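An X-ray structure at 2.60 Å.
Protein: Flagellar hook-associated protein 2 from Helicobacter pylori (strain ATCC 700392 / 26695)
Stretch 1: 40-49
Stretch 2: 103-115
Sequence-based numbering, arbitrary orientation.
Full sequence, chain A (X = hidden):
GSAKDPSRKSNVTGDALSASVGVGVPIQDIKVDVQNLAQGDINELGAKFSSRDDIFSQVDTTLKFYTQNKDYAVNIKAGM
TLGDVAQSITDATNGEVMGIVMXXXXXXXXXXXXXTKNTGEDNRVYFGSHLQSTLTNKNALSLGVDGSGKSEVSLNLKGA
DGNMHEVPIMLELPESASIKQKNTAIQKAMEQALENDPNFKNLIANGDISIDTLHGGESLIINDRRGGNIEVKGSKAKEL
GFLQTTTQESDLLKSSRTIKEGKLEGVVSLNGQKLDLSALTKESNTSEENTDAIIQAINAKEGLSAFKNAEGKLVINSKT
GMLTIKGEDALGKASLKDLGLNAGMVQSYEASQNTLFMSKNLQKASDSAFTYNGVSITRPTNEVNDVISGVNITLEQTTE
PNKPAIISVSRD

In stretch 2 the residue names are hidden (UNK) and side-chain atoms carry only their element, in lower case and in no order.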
ATOM      1  N   GLY A  40      14.963  -9.836  -0.720  1.00 52.20           N
ATOM      2  CA  GLY A  40      14.208  -8.650  -0.330  1.00 51.25           C
ATOM      3  C   GLY A  40      13.469  -8.089  -1.550  1.00 49.56           C
ATOM      4  O   GLY A  40      13.620  -8.582  -2.661  1.00 48.11           O
ATOM      5  N   ASP A  41      12.689  -7.038  -1.330  1.00 49.14           N
ATOM      6  CA  ASP A  41      11.877  -6.420  -2.367  1.00 48.47           C
ATOM      7  C   ASP A  41      12.663  -5.269  -3.001  1.00 47.90           C
ATOM      8  O   ASP A  41      13.409  -4.584  -2.319  1.00 49.75           O
ATOM      9  CB  ASP A  41      10.599  -5.875  -1.710  1.00 49.06           C
ATOM     10  CG  ASP A  41       9.365  -5.988  -2.597  1.00 50.40           C
ATOM     11  OD1 ASP A  41       8.763  -4.917  -2.867  1.00 53.60           O
ATOM     12  OD2 ASP A  41       8.979  -7.125  -2.994  1.00 52.73           O
ATOM     13  N   ILE A  42      12.508  -5.034  -4.294  1.00 46.58           N
ATOM     14  CA  ILE A  42      13.161  -3.884  -4.906  1.00 46.25           C
ATOM     15  C   ILE A  42      12.175  -3.188  -5.796  1.00 45.05           C
ATOM     16  O   ILE A  42      11.687  -3.785  -6.725  1.00 45.40           O
ATOM     17  CB  ILE A  42      14.410  -4.259  -5.760  1.00 46.80           C
ATOM     18  CG1 ILE A  42      15.499  -4.895  -4.892  1.00 47.42           C
ATOM     19  CG2 ILE A  42      14.988  -3.011  -6.461  1.00 45.01           C
ATOM     20  CD1 ILE A  42      16.613  -5.509  -5.717  1.00 47.49           C
ATOM     21  N   ASN A  43      11.896  -1.924  -5.510  1.00 44.84           N
ATOM     22  CA  ASN A  43      10.892  -1.177  -6.249  1.00 43.76           C
ATOM     23  C   ASN A  43      11.420   0.141  -6.682  1.00 44.66           C
ATOM     24  O   ASN A  43      12.225   0.780  -5.963  1.00 46.96           O
ATOM     25  CB  ASN A  43       9.710  -0.869  -5.358  1.00 43.44           C
ATOM     26  CG  ASN A  43       9.096  -2.089  -4.787  1.00 42.85           C
ATOM     27  OD1 ASN A  43       8.401  -2.820  -5.490  1.00 45.26           O
ATOM     28  ND2 ASN A  43       9.345  -2.337  -3.516  1.00 35.11           N
ATOM     29  N   GLU A  44      10.961   0.572  -7.839  1.00 43.95           N
ATOM     30  CA  GLU A  44      11.172   1.935  -8.248  1.00 44.78           C
ATOM     31  C   GLU A  44       9.945   2.677  -7.825  1.00 44.45           C
ATOM     32  O   GLU A  44       8.862   2.171  -7.986  1.00 44.19           O
ATOM     33  CB  GLU A  44      11.305   2.041  -9.756  1.00 44.70           C
ATOM     34  CG  GLU A  44      12.575   1.479 -10.299  1.00 45.82           C
ATOM     35  CD  GLU A  44      12.492   1.301 -11.772  1.00 48.43           C
ATOM     36  OE1 GLU A  44      11.433   1.645 -12.340  1.00 49.35           O
ATOM     37  OE2 GLU A  44      13.464   0.798 -12.369  1.00 52.23           O
ATOM     38  N   LEU A  45      10.112   3.882  -7.324  1.00 45.46           N
ATOM     39  CA  LEU A  45       8.983   4.734  -6.996  1.00 46.13           C
ATOM     40  C   LEU A  45       9.299   6.156  -7.492  1.00 47.86           C
ATOM     41  O   LEU A  45      10.351   6.682  -7.198  1.00 49.61           O
ATOM     42  CB  LEU A  45       8.754   4.724  -5.478  1.00 46.21           C
ATOM     43  CG  LEU A  45       7.731   5.695  -4.886  1.00 46.33           C
ATOM     44  CD1 LEU A  45       6.306   5.183  -5.103  1.00 45.43           C
ATOM     45  CD2 LEU A  45       7.993   5.975  -3.389  1.00 45.94           C
ATOM     46  N   GLY A  46       8.400   6.761  -8.259  1.00 48.13           N
ATOM     47  CA  GLY A  46       8.523   8.162  -8.593  1.00 49.12           C
ATOM     48  C   GLY A  46       9.192   8.287  -9.928  1.00 49.90           C
ATOM     49  O   GLY A  46       9.557   7.272 -10.540  1.00 49.33           O
ATOM     50  N   ALA A  47       9.357   9.535 -10.373  1.00 51.14           N
ATOM     51  CA  ALA A  47       9.749   9.831 -11.750  1.00 52.07           C
ATOM     52  C   ALA A  47      11.261   9.895 -11.832  1.00 53.57           C
ATOM     53  O   ALA A  47      11.925   9.611 -10.850  1.00 54.14           O
ATOM     54  CB  ALA A  47       9.120  11.133 -12.227  1.00 53.02           C
ATOM     55  N   LYS A  48      11.792  10.234 -13.006  1.00 54.93           N
ATOM     56  CA  LYS A  48      13.210  10.441 -13.180  1.00 56.56           C
ATOM     57  C   LYS A  48      13.589  11.869 -12.801  1.00 58.72           C
ATOM     58  O   LYS A  48      12.914  12.816 -13.197  1.00 59.41           O
ATOM     59  CB  LYS A  48      13.585  10.229 -14.649  1.00 58.25           C
ATOM     60  CG  LYS A  48      13.122   8.886 -15.307  1.00 57.38           C
ATOM     61  CD  LYS A  48      13.782   7.650 -14.647  1.00 56.69           C
ATOM     62  CE  LYS A  48      15.283   7.563 -14.983  1.00 57.32           C
ATOM     63  NZ  LYS A  48      15.484   7.585 -16.433  1.00 56.65           N
ATOM     64  N   PHE A  49      14.690  12.023 -12.064  1.00 60.05           N
ATOM     65  CA  PHE A  49      15.275  13.352 -11.756  1.00 62.31           C
ATOM     66  C   PHE A  49      16.729  13.592 -12.289  1.00 64.40           C
ATOM     67  O   PHE A  49      17.557  12.676 -12.384  1.00 63.90           O
ATOM     68  CB  PHE A  49      15.237  13.606 -10.257  1.00 62.04           C
ATOM     69  CG  PHE A  49      13.858  13.472  -9.647  1.00 61.02           C
ATOM     70  CD1 PHE A  49      13.411  12.236  -9.150  1.00 58.48           C
ATOM     71  CD2 PHE A  49      13.013  14.572  -9.545  1.00 61.75           C
ATOM     72  CE1 PHE A  49      12.153  12.097  -8.576  1.00 55.33           C
ATOM     73  CE2 PHE A  49      11.745  14.443  -8.962  1.00 60.95           C
ATOM     74  CZ  PHE A  49      11.314  13.191  -8.480  1.00 57.17           C
ATOM     75  N   UNK A 103      21.408   5.552  -9.776  1.00 62.15           N
ATOM     76  CA  UNK A 103      21.538   5.968 -11.158  1.00 62.90           C
ATOM     77  C   UNK A 103      20.963   4.883 -12.094  1.00 60.78           C
ATOM     78  O   UNK A 103      21.217   3.693 -11.921  1.00 59.59           O
ATOM     79  n   UNK A 103      26.909   9.181 -11.969  1.00 80.28           N
ATOM     80  c   UNK A 103      24.868   7.790 -11.920  1.00 72.22           C
ATOM     81  c   UNK A 103      23.513   7.613 -11.274  1.00 69.74           C
ATOM     82  c   UNK A 103      25.451   9.150 -11.642  1.00 76.56           C
ATOM     83  c   UNK A 103      23.001   6.204 -11.509  1.00 66.30           C
ATOM     84  N   UNK A 104      20.191   5.306 -13.081  1.00 60.07           N
ATOM     85  CA  UNK A 104      19.788   4.416 -14.147  1.00 59.48           C
ATOM     86  C   UNK A 104      20.014   5.088 -15.495  1.00 61.22           C
ATOM     87  O   UNK A 104      21.021   5.760 -15.703  1.00 64.55           O
ATOM     88  c   UNK A 104      18.220   2.977 -12.923  1.00 56.70           C
ATOM     89  c   UNK A 104      18.347   3.988 -14.005  1.00 56.88           C
ATOM     90  o   UNK A 104      17.563   5.143 -13.696  1.00 57.86           O
ATOM     91  N   UNK A 105      19.091   4.895 -16.420  1.00 60.38           N
ATOM     92  CA  UNK A 105      19.343   5.224 -17.793  1.00 62.10           C
ATOM     93  C   UNK A 105      18.631   6.473 -18.211  1.00 62.73           C
ATOM     94  O   UNK A 105      17.587   6.815 -17.691  1.00 60.64           O
ATOM     95  N   UNK A 106      19.204   7.145 -19.188  1.00 65.73           N
ATOM     96  CA  UNK A 106      18.529   8.245 -19.797  1.00 67.42           C
ATOM     97  C   UNK A 106      19.007   9.545 -19.233  1.00 69.81           C
ATOM     98  O   UNK A 106      19.960   9.607 -18.451  1.00 70.47           O
ATOM     99  N   UNK A 107      18.310  10.588 -19.647  1.00 71.50           N
ATOM    100  CA  UNK A 107      18.805  11.931 -19.493  1.00 74.48           C
ATOM    101  C   UNK A 107      18.743  12.392 -18.043  1.00 73.81           C
ATOM    102  O   UNK A 107      19.661  13.056 -17.574  1.00 76.36           O
ATOM    103  o   UNK A 107      18.958  15.042 -20.530  1.00 84.61           O
ATOM    104  c   UNK A 107      18.039  12.873 -20.408  1.00 76.05           C
ATOM    105  n   UNK A 107      19.727  13.505 -22.001  1.00 83.05           N
ATOM    106  c   UNK A 107      18.928  13.904 -21.000  1.00 80.97           C
ATOM    107  N   UNK A 108      17.653  12.027 -17.365  1.00 70.76           N
ATOM    108  CA  UNK A 108      17.499  12.146 -15.930  1.00 69.39           C
ATOM    109  C   UNK A 108      17.842  10.811 -15.281  1.00 66.69           C
ATOM    110  O   UNK A 108      17.012   9.916 -15.248  1.00 64.36           O
ATOM    111  c   UNK A 108      16.040  12.442 -15.598  1.00 68.26           C
ATOM    112  c   UNK A 108      15.601  13.825 -16.025  1.00 72.34           C
ATOM    113  o   UNK A 108      14.362  14.046 -16.049  1.00 74.39           O
ATOM    114  o   UNK A 108      16.472  14.683 -16.309  1.00 75.86           O
ATOM    115  N   UNK A 109      19.056  10.665 -14.753  1.00 67.30           N
ATOM    116  CA  UNK A 109      19.445   9.330 -14.296  1.00 65.41           C
ATOM    117  C   UNK A 109      18.869   8.879 -12.983  1.00 63.07           C
ATOM    118  O   UNK A 109      18.761   7.676 -12.750  1.00 62.57           O
ATOM    119  c   UNK A 109      21.362  10.792 -14.572  1.00 71.11           C
ATOM    120  c   UNK A 109      20.166  11.632 -14.741  1.00 70.58           C
ATOM    121  c   UNK A 109      20.962   9.405 -14.181  1.00 67.96           C
ATOM    122  N   UNK A 110      18.485   9.816 -12.134  1.00 62.89           N
ATOM    123  CA  UNK A 110      18.193   9.490 -10.736  1.00 60.77           C
ATOM    124  C   UNK A 110      16.757   9.051 -10.492  1.00 58.02           C
ATOM    125  O   UNK A 110      15.795   9.748 -10.815  1.00 57.59           O
ATOM    126  c   UNK A 110      20.555  12.138 -10.406  1.00 67.62           C
ATOM    127  c   UNK A 110      21.930  12.413 -10.419  1.00 70.10           C
ATOM    128  c   UNK A 110      22.814  11.491  -9.882  1.00 70.75           C
ATOM    129  o   UNK A 110      24.183  11.739  -9.885  1.00 74.84           O
ATOM    130  c   UNK A 110      18.569  10.667  -9.849  1.00 62.50           C
ATOM    131  c   UNK A 110      20.970  10.053  -9.341  1.00 64.17           C
ATOM    132  c   UNK A 110      20.061  10.962  -9.864  1.00 64.33           C
ATOM    133  c   UNK A 110      22.330  10.302  -9.349  1.00 67.02           C
ATOM    134  N   UNK A 111      16.630   7.880  -9.887  1.00 56.53           N
ATOM    135  CA  UNK A 111      15.343   7.231  -9.692  1.00 54.10           C
ATOM    136  C   UNK A 111      15.257   6.763  -8.271  1.00 53.85           C
ATOM    137  O   UNK A 111      16.209   6.198  -7.761  1.00 55.13           O
ATOM    138  c   UNK A 111      14.209   5.028 -10.220  1.00 51.56           C
ATOM    139  o   UNK A 111      12.441   5.608 -11.692  1.00 52.38           O
ATOM    140  c   UNK A 111      15.245   6.030 -10.609  1.00 52.91           C
ATOM    141  c   UNK A 111      12.818   5.481 -10.519  1.00 51.09           C
ATOM    142  n   UNK A 111      12.007   5.665  -9.465  1.00 51.28           N
ATOM    143  N   UNK A 112      14.111   6.971  -7.634  1.00 52.98           N
ATOM    144  CA  UNK A 112      13.982   6.636  -6.236  1.00 52.98           C
ATOM    145  C   UNK A 112      13.703   5.150  -6.165  1.00 52.15           C
ATOM    146  O   UNK A 112      12.847   4.638  -6.885  1.00 50.81           O
ATOM    147  c   UNK A 112      13.705   7.666  -3.249  1.00 52.78           C
ATOM    148  c   UNK A 112      12.866   7.464  -5.596  1.00 52.59           C
ATOM    149  c   UNK A 112      12.538   7.288  -4.107  1.00 52.43           C
ATOM    150  c   UNK A 112      11.300   8.109  -3.727  1.00 50.07           C
ATOM    151  N   UNK A 113      14.462   4.447  -5.332  1.00 53.23           N
ATOM    152  CA  UNK A 113      14.211   3.026  -5.099  1.00 52.15           C
ATOM    153  C   UNK A 113      13.740   2.899  -3.683  1.00 52.07           C
ATOM    154  O   UNK A 113      14.132   3.682  -2.838  1.00 53.46           O
ATOM    155  c   UNK A 113      15.483   2.199  -5.265  1.00 53.32           C
ATOM    156  c   UNK A 113      15.239   0.042  -7.717  1.00 50.88           C
ATOM    157  s   UNK A 113      15.245   1.815  -7.964  1.00 51.63           S
ATOM    158  c   UNK A 113      16.203   2.414  -6.578  1.00 53.61           C
ATOM    159  N   UNK A 114      12.885   1.907  -3.449  1.00 50.77           N
ATOM    160  CA  UNK A 114      12.341   1.575  -2.134  1.00 49.75           C
ATOM    161  C   UNK A 114      12.578   0.091  -2.006  1.00 49.14           C
ATOM    162  O   UNK A 114      11.916  -0.700  -2.673  1.00 47.86           O
ATOM    163  c   UNK A 114      10.292   1.490  -0.698  1.00 48.00           C
ATOM    164  c   UNK A 114      10.830   1.836  -2.073  1.00 48.58           C
ATOM    165  c   UNK A 114      10.553   3.278  -2.424  1.00 48.73           C
ATOM    166  N   UNK A 115      13.570  -0.271  -1.200  1.00 49.84           N
ATOM    167  CA  UNK A 115      13.997  -1.657  -1.063  1.00 49.77           C
ATOM    168  C   UNK A 115      13.902  -2.112   0.385  1.00 50.60           C
ATOM    169  O   UNK A 115      14.270  -1.337   1.281  1.00 52.49           O
ATOM    170  o   UNK A 115      14.719  -1.063  -3.713  1.00 50.76           O
ATOM    171  c   UNK A 115      15.676  -1.342  -2.977  1.00 49.72           C
ATOM    172  n   UNK A 115      16.941  -1.279  -3.391  1.00 45.74           N
ATOM    173  c   UNK A 115      15.457  -1.788  -1.520  1.00 50.46           C
TER

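Position 103 carries four carbons in a row ending in nitrogen and touches nothing on stretch 1: Lys103, its long charged chain exposed and out of reach of stretch 1. At 104 one carbon bears an oxygen and a carbon, and the oxygen lies 3.6 Å from Lys48 CE. This is Thr104, whose OG1 also donates to the backbone O of position 109 (3.0 Å), bracing the loop.

Position 105 has no side-chain atoms, so it is Gly105; its O accepts a hydrogen bond from Lys48 NZ at 2.6 Å. Position 106 is also bare. With phi at 99°, a CB would be jammed against the preceding carbonyl O and would sit 3.6 Å from Lys48 NZ, so Gly106 fits. Position 107 has two carbons, the second carrying one oxygen and one nitrogen, and makes no contact with stretch 1: Asn107, a polar group suited to an exposed turn.

At 108 the second of two carbons carries two oxygens, and CB lies 3.4 Å from the CB of Lys48. This is Asp108, a short acid whose OD1 is hydrogen-bonded just outside the stretches; its backbone O lies 2.9 Å from Lys48 CE. Three carbons at 109 close a ring onto the backbone N, giving Pro109; without an N-H, its N cannot donate to Phe49 O, 3.5 Å away.

Position 110 shows one carbon, CB, 4.5 Å from Phe49 CB, then a six-carbon ring bearing oxygen: Tyr110. Its ring end leads away, leaving room for the backbone pair: Phe49 N donates to Tyr110 O (2.8 Å) and Tyr110 N to Phe49 O (3.0 Å). At 111, three carbons end in one oxygen and one nitrogen, and the nitrogen donates to Gly46 O (3.1 Å): Gln111, long enough to reach the corner of stretch 1.

Position 112 has four carbons forked at the second, an end carbon 4.0 Å from Leu45 CD2: Leu112, apolar against apolar in a buried place. At 113 an unbranched chain of two carbons, sulfur and carbon puts its last carbon 3.3 Å from Ile42 CG2: Met113, flexible enough to bend there. At 114 one carbon carries two others, one of them 3.8 Å from Leu45 CB: Val114, compact and branched. At 115, two carbons, the second carrying one oxygen and one nitrogen, lie beside Ile42: Asn115, a small polar amide suiting a partly exposed place.

The contact is an antiparallel strand pairing. Asn43 N and O bond Val114 O (3.1 Å) and N (2.8 Å), and Leu45 N donates to Leu112 O (2.9 Å). Leu45, Leu112 and Val114 share one face; Ile42, Glu44 and Met113 share the other. Beyond the corner at Gly46, pairing resumes at Phe49, while Lys48 ties in the loop.

Stretch 2, residues 103-115: KTGGNDPYQLMVN
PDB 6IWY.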